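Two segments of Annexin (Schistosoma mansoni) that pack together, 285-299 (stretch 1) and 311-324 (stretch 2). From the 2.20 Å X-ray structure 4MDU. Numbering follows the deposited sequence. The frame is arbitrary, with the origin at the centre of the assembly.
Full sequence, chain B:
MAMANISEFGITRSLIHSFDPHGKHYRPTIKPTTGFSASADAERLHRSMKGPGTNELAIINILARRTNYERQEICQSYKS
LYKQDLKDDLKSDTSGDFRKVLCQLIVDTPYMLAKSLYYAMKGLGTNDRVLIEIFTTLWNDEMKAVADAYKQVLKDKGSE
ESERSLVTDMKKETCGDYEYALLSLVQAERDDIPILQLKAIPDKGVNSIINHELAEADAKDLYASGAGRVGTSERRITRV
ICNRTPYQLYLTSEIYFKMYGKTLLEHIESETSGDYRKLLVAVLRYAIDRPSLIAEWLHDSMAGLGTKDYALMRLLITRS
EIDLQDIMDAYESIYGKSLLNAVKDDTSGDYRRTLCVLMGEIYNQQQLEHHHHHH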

# COMPACT_ATOMS: atom_id res chain seq x y z
N ARG B 285 -2.34 4.18 -16.23
CA ARG B 285 -2.77 2.88 -16.73
C ARG B 285 -4.26 2.90 -17.03
O ARG B 285 -4.73 2.19 -17.92
CB ARG B 285 -2.40 1.76 -15.75
CG ARG B 285 -0.89 1.53 -15.61
CD ARG B 285 -0.56 0.25 -14.77
NE ARG B 285 -0.98 -0.97 -15.47
CZ ARG B 285 -1.16 -2.16 -14.89
NH1 ARG B 285 -0.98 -2.33 -13.58
NH2 ARG B 285 -1.55 -3.18 -15.63
N TYR B 286 -5.01 3.74 -16.31
CA TYR B 286 -6.42 3.91 -16.64
C TYR B 286 -6.55 4.37 -18.08
O TYR B 286 -7.51 4.04 -18.80
CB TYR B 286 -7.08 4.94 -15.71
CG TYR B 286 -8.58 4.98 -15.92
CD1 TYR B 286 -9.18 5.98 -16.67
CD2 TYR B 286 -9.38 3.99 -15.40
CE1 TYR B 286 -10.56 6.00 -16.87
CE2 TYR B 286 -10.75 3.99 -15.59
CZ TYR B 286 -11.34 4.98 -16.32
OH TYR B 286 -12.71 4.93 -16.49
N ALA B 287 -5.57 5.15 -18.51
CA ALA B 287 -5.53 5.63 -19.87
C ALA B 287 -4.95 4.58 -20.83
O ALA B 287 -5.59 4.24 -21.81
CB ALA B 287 -4.77 6.93 -19.97
N ILE B 288 -3.76 4.08 -20.55
CA ILE B 288 -3.02 3.32 -21.57
C ILE B 288 -3.03 1.79 -21.42
O ILE B 288 -2.54 1.07 -22.29
CB ILE B 288 -1.56 3.79 -21.68
CG1 ILE B 288 -0.77 3.33 -20.45
CG2 ILE B 288 -1.49 5.31 -21.82
CD1 ILE B 288 0.74 3.40 -20.62
N ASP B 289 -3.61 1.29 -20.33
CA ASP B 289 -3.57 -0.15 -20.08
C ASP B 289 -4.74 -0.57 -19.19
O ASP B 289 -4.58 -1.36 -18.26
CB ASP B 289 -2.22 -0.51 -19.43
CG ASP B 289 -1.97 -2.02 -19.34
OD1 ASP B 289 -2.54 -2.79 -20.15
OD2 ASP B 289 -1.18 -2.44 -18.46
N ARG B 290 -5.91 -0.03 -19.49
CA ARG B 290 -7.03 -0.11 -18.56
C ARG B 290 -7.53 -1.53 -18.28
O ARG B 290 -7.72 -1.88 -17.11
CB ARG B 290 -8.20 0.78 -18.99
CG ARG B 290 -9.16 1.05 -17.81
CD ARG B 290 -10.49 1.59 -18.26
NE ARG B 290 -10.31 2.86 -18.94
CZ ARG B 290 -11.28 3.48 -19.59
NH1 ARG B 290 -12.50 2.95 -19.64
NH2 ARG B 290 -11.04 4.64 -20.19
N PRO B 291 -7.78 -2.33 -19.33
CA PRO B 291 -8.30 -3.67 -19.03
C PRO B 291 -7.43 -4.44 -18.05
O PRO B 291 -7.97 -5.06 -17.13
CB PRO B 291 -8.32 -4.35 -20.41
CG PRO B 291 -8.65 -3.19 -21.34
CD PRO B 291 -7.83 -2.03 -20.78
N SER B 292 -6.11 -4.39 -18.23
CA SER B 292 -5.19 -5.09 -17.34
C SER B 292 -5.22 -4.50 -15.95
O SER B 292 -5.25 -5.24 -14.97
CB SER B 292 -3.76 -5.04 -17.87
OG SER B 292 -3.66 -5.70 -19.10
N LEU B 293 -5.18 -3.17 -15.87
CA LEU B 293 -5.20 -2.46 -14.59
C LEU B 293 -6.38 -2.85 -13.72
O LEU B 293 -6.22 -3.13 -12.54
CB LEU B 293 -5.25 -0.93 -14.79
CG LEU B 293 -5.57 -0.15 -13.50
CD1 LEU B 293 -4.39 -0.09 -12.56
CD2 LEU B 293 -6.03 1.27 -13.82
N ILE B 294 -7.58 -2.86 -14.29
CA ILE B 294 -8.75 -3.18 -13.50
C ILE B 294 -8.85 -4.71 -13.28
O ILE B 294 -9.40 -5.16 -12.28
CB ILE B 294 -10.03 -2.56 -14.09
CG1 ILE B 294 -9.83 -1.05 -14.26
CG2 ILE B 294 -11.22 -2.80 -13.17
CD1 ILE B 294 -11.03 -0.36 -14.85
N ALA B 295 -8.30 -5.50 -14.19
CA ALA B 295 -8.29 -6.96 -13.98
C ALA B 295 -7.47 -7.25 -12.75
O ALA B 295 -7.86 -8.08 -11.93
CB ALA B 295 -7.73 -7.71 -15.20
N GLU B 296 -6.36 -6.54 -12.59
CA GLU B 296 -5.51 -6.70 -11.40
C GLU B 296 -6.21 -6.18 -10.15
O GLU B 296 -6.11 -6.78 -9.08
CB GLU B 296 -4.17 -5.99 -11.58
CG GLU B 296 -3.39 -6.49 -12.76
CD GLU B 296 -2.22 -5.60 -13.09
OE1 GLU B 296 -1.81 -4.82 -12.21
OE2 GLU B 296 -1.72 -5.69 -14.24
N TRP B 297 -6.92 -5.07 -10.28
CA TRP B 297 -7.69 -4.57 -9.15
C TRP B 297 -8.70 -5.61 -8.68
O TRP B 297 -8.85 -5.86 -7.49
CB TRP B 297 -8.43 -3.29 -9.53
CG TRP B 297 -7.57 -2.06 -9.60
CD1 TRP B 297 -6.23 -1.97 -9.36
CD2 TRP B 297 -8.02 -0.73 -9.93
NE1 TRP B 297 -5.81 -0.66 -9.54
CE2 TRP B 297 -6.88 0.11 -9.87
CE3 TRP B 297 -9.26 -0.18 -10.27
CZ2 TRP B 297 -6.96 1.48 -10.14
CZ3 TRP B 297 -9.34 1.18 -10.52
CH2 TRP B 297 -8.19 2.00 -10.46
N LEU B 298 -9.42 -6.18 -9.64
CA LEU B 298 -10.39 -7.21 -9.32
C LEU B 298 -9.71 -8.41 -8.63
O LEU B 298 -10.17 -8.88 -7.60
CB LEU B 298 -11.14 -7.62 -10.59
CG LEU B 298 -12.19 -6.60 -11.05
CD1 LEU B 298 -12.61 -6.83 -12.49
CD2 LEU B 298 -13.40 -6.69 -10.12
N HIS B 299 -8.59 -8.86 -9.19
CA HIS B 299 -7.80 -9.95 -8.61
C HIS B 299 -7.44 -9.65 -7.15
O HIS B 299 -7.61 -10.49 -6.27
CB HIS B 299 -6.53 -10.18 -9.43
CG HIS B 299 -5.73 -11.37 -8.99
ND1 HIS B 299 -6.08 -12.66 -9.32
CD2 HIS B 299 -4.61 -11.46 -8.23
CE1 HIS B 299 -5.20 -13.50 -8.79
NE2 HIS B 299 -4.31 -12.80 -8.12
N ALA B 311 -14.90 -3.71 -2.56
CA ALA B 311 -14.20 -3.43 -3.82
C ALA B 311 -14.66 -4.30 -4.99
O ALA B 311 -14.93 -3.79 -6.08
CB ALA B 311 -12.67 -3.52 -3.63
N LEU B 312 -14.79 -5.60 -4.74
CA LEU B 312 -15.17 -6.53 -5.80
C LEU B 312 -16.50 -6.17 -6.41
O LEU B 312 -16.63 -6.08 -7.64
CB LEU B 312 -15.23 -7.97 -5.27
CG LEU B 312 -15.73 -9.00 -6.29
CD1 LEU B 312 -14.86 -9.03 -7.55
CD2 LEU B 312 -15.79 -10.40 -5.65
N MET B 313 -17.51 -5.98 -5.56
CA MET B 313 -18.83 -5.63 -6.06
C MET B 313 -18.87 -4.19 -6.61
O MET B 313 -19.55 -3.93 -7.60
CB MET B 313 -19.94 -5.92 -5.01
CG MET B 313 -20.01 -4.97 -3.81
SD MET B 313 -21.39 -5.31 -2.68
CE MET B 313 -20.54 -6.24 -1.43
N ARG B 314 -18.14 -3.26 -6.00
CA ARG B 314 -18.09 -1.89 -6.53
C ARG B 314 -17.55 -1.89 -7.96
O ARG B 314 -18.16 -1.34 -8.88
CB ARG B 314 -17.25 -0.97 -5.66
CG ARG B 314 -17.09 0.46 -6.25
CD ARG B 314 -16.45 1.45 -5.26
NE ARG B 314 -15.16 0.98 -4.78
CZ ARG B 314 -14.93 0.54 -3.55
NH1 ARG B 314 -15.90 0.53 -2.64
NH2 ARG B 314 -13.72 0.11 -3.22
N LEU B 315 -16.43 -2.58 -8.16
CA LEU B 315 -15.81 -2.64 -9.48
C LEU B 315 -16.71 -3.27 -10.52
O LEU B 315 -16.90 -2.72 -11.61
CB LEU B 315 -14.46 -3.34 -9.40
CG LEU B 315 -13.42 -2.47 -8.69
CD1 LEU B 315 -12.19 -3.27 -8.39
CD2 LEU B 315 -13.08 -1.18 -9.51
N LEU B 316 -17.29 -4.42 -10.18
CA LEU B 316 -18.21 -5.12 -11.08
C LEU B 316 -19.43 -4.26 -11.45
O LEU B 316 -19.77 -4.12 -12.63
CB LEU B 316 -18.67 -6.43 -10.42
CG LEU B 316 -17.93 -7.69 -10.87
CD1 LEU B 316 -16.58 -7.36 -11.52
CD2 LEU B 316 -17.77 -8.68 -9.72
N ILE B 317 -20.10 -3.72 -10.45
CA ILE B 317 -21.25 -2.85 -10.67
C ILE B 317 -20.90 -1.70 -11.62
O ILE B 317 -21.58 -1.48 -12.62
CB ILE B 317 -21.77 -2.29 -9.32
CG1 ILE B 317 -22.31 -3.45 -8.46
CG2 ILE B 317 -22.82 -1.19 -9.53
CD1 ILE B 317 -22.60 -3.08 -7.03
N THR B 318 -19.80 -1.01 -11.32
CA THR B 318 -19.45 0.18 -12.09
C THR B 318 -18.92 -0.16 -13.49
O THR B 318 -19.34 0.45 -14.48
CB THR B 318 -18.44 1.10 -11.33
OG1 THR B 318 -17.32 0.33 -10.87
CG2 THR B 318 -19.12 1.74 -10.13
N ARG B 319 -18.02 -1.14 -13.58
CA ARG B 319 -17.41 -1.45 -14.88
C ARG B 319 -18.38 -2.11 -15.84
O ARG B 319 -18.19 -2.10 -17.05
CB ARG B 319 -16.18 -2.32 -14.70
CG ARG B 319 -15.04 -1.55 -14.08
CD ARG B 319 -14.66 -0.44 -15.06
NE ARG B 319 -14.66 0.83 -14.39
CZ ARG B 319 -14.31 1.98 -14.93
NH1 ARG B 319 -13.92 2.09 -16.20
NH2 ARG B 319 -14.36 3.05 -14.16
N SER B 320 -19.45 -2.66 -15.27
CA SER B 320 -20.38 -3.44 -16.05
C SER B 320 -20.96 -2.65 -17.22
O SER B 320 -21.15 -3.19 -18.31
CB SER B 320 -21.50 -3.98 -15.15
OG SER B 320 -22.28 -2.93 -14.61
N GLU B 321 -21.24 -1.37 -16.99
CA GLU B 321 -21.84 -0.58 -18.04
C GLU B 321 -20.79 0.22 -18.81
O GLU B 321 -21.14 1.05 -19.64
CB GLU B 321 -22.99 0.31 -17.52
CG GLU B 321 -22.66 1.23 -16.36
CD GLU B 321 -23.89 1.99 -15.86
OE1 GLU B 321 -24.66 1.42 -15.06
OE2 GLU B 321 -24.09 3.16 -16.28
N ILE B 322 -19.51 -0.05 -18.56
CA ILE B 322 -18.46 0.65 -19.31
C ILE B 322 -17.57 -0.28 -20.12
O ILE B 322 -17.60 -0.28 -21.35
CB ILE B 322 -17.59 1.53 -18.40
CG1 ILE B 322 -18.48 2.49 -17.60
CG2 ILE B 322 -16.57 2.33 -19.24
CD1 ILE B 322 -17.76 3.19 -16.47
N ASP B 323 -16.78 -1.10 -19.43
CA ASP B 323 -15.74 -1.83 -20.13
C ASP B 323 -15.48 -3.22 -19.53
O ASP B 323 -14.43 -3.81 -19.76
CB ASP B 323 -14.45 -1.01 -20.11
CG ASP B 323 -14.16 -0.46 -18.74
OD1 ASP B 323 -14.84 -0.89 -17.77
OD2 ASP B 323 -13.26 0.40 -18.62
N LEU B 324 -16.43 -3.72 -18.75
CA LEU B 324 -16.19 -4.96 -18.02
C LEU B 324 -15.83 -6.17 -18.94
O LEU B 324 -14.93 -6.92 -18.61
CB LEU B 324 -17.36 -5.28 -17.08
CG LEU B 324 -17.19 -6.60 -16.31
CD1 LEU B 324 -15.89 -6.60 -15.50
CD2 LEU B 324 -18.40 -6.85 -15.40
O HOH W 1 -14.84 5.26 -15.21

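The apolar centre of the contact is built around Leu 298 and Leu 315, the two residues that lose the most surface to the opposing stretch. The CA-to-CB bond of Leu 298 points sideways relative to stretch 2, but its m,t side chain (chi1 -76°, chi2 163°) brings the methyl groups across. Its CD2 lies 3.5 Å from CD1 of Leu 316, 3.6 Å from CB of Leu 315 and 3.8 Å from CD1 of Leu 312, so a single methyl touches three leucines grouped on one side of helix 311-320, at i, i+3 and i+4. These are van der Waals distances, as expected where apolar groups close together to exclude solvent. Leu 315 points toward stretch 1 and extends the patch: its CD1 is 3.9 Å from CB of Trp 297, and its CD2 lies at the edge of the indole, near the ring plane, so the ring does not stack over this methyl.

The backbone arrangement is consistent with this meeting of leucines. Helices 290-299 and 311-320 run in roughly opposite directions, with 147° between their N-to-C vectors and a closest axial approach of 9.7 Å. The nearest CA atoms, those of Leu 298 and Leu 312, are 6.0 Å apart, which sets the last residues of stretch 1 beside the start of stretch 2. The two stretches together bury 466 Å².

Moving outward, Ile 294 marks the change from apolar to polar surroundings. Its CG2 is 4.4 Å from CD2 of Leu 315, while its CD1 sits 3.6 Å from CD of Arg 319 and over one face of that guanidinium. The face carries no N-H groups, so a methyl can cover it and leave the in-plane donors free to bond.

At the polar edge, Asp 323 joins two arginines. Arg 290 NH1 donates to Asp 323 OD2 at 2.8 Å with an N-H...O angle of 168°, a nearly linear salt bridge between the stretches. Arg 319 NH1 reaches the same OD2 at 3.0 Å (147°), a salt bridge within stretch 2. The shared carboxylate helps offset the proximity of like charges, since Arg 290 NH1 and Arg 319 NH1 are only 3.8 Å apart. Arg 290 is further held by its NE, which donates to the backbone O of Tyr 286 at 3.0 Å and 176°.

Arg 319 NH1 also donates to Tyr 286 OH at 3.1 Å (154°), approaching the ring at its edge. One water completes this corner, 2.5 Å from Tyr 286 OH and accepting from Arg 319 NH2 at 2.5 Å.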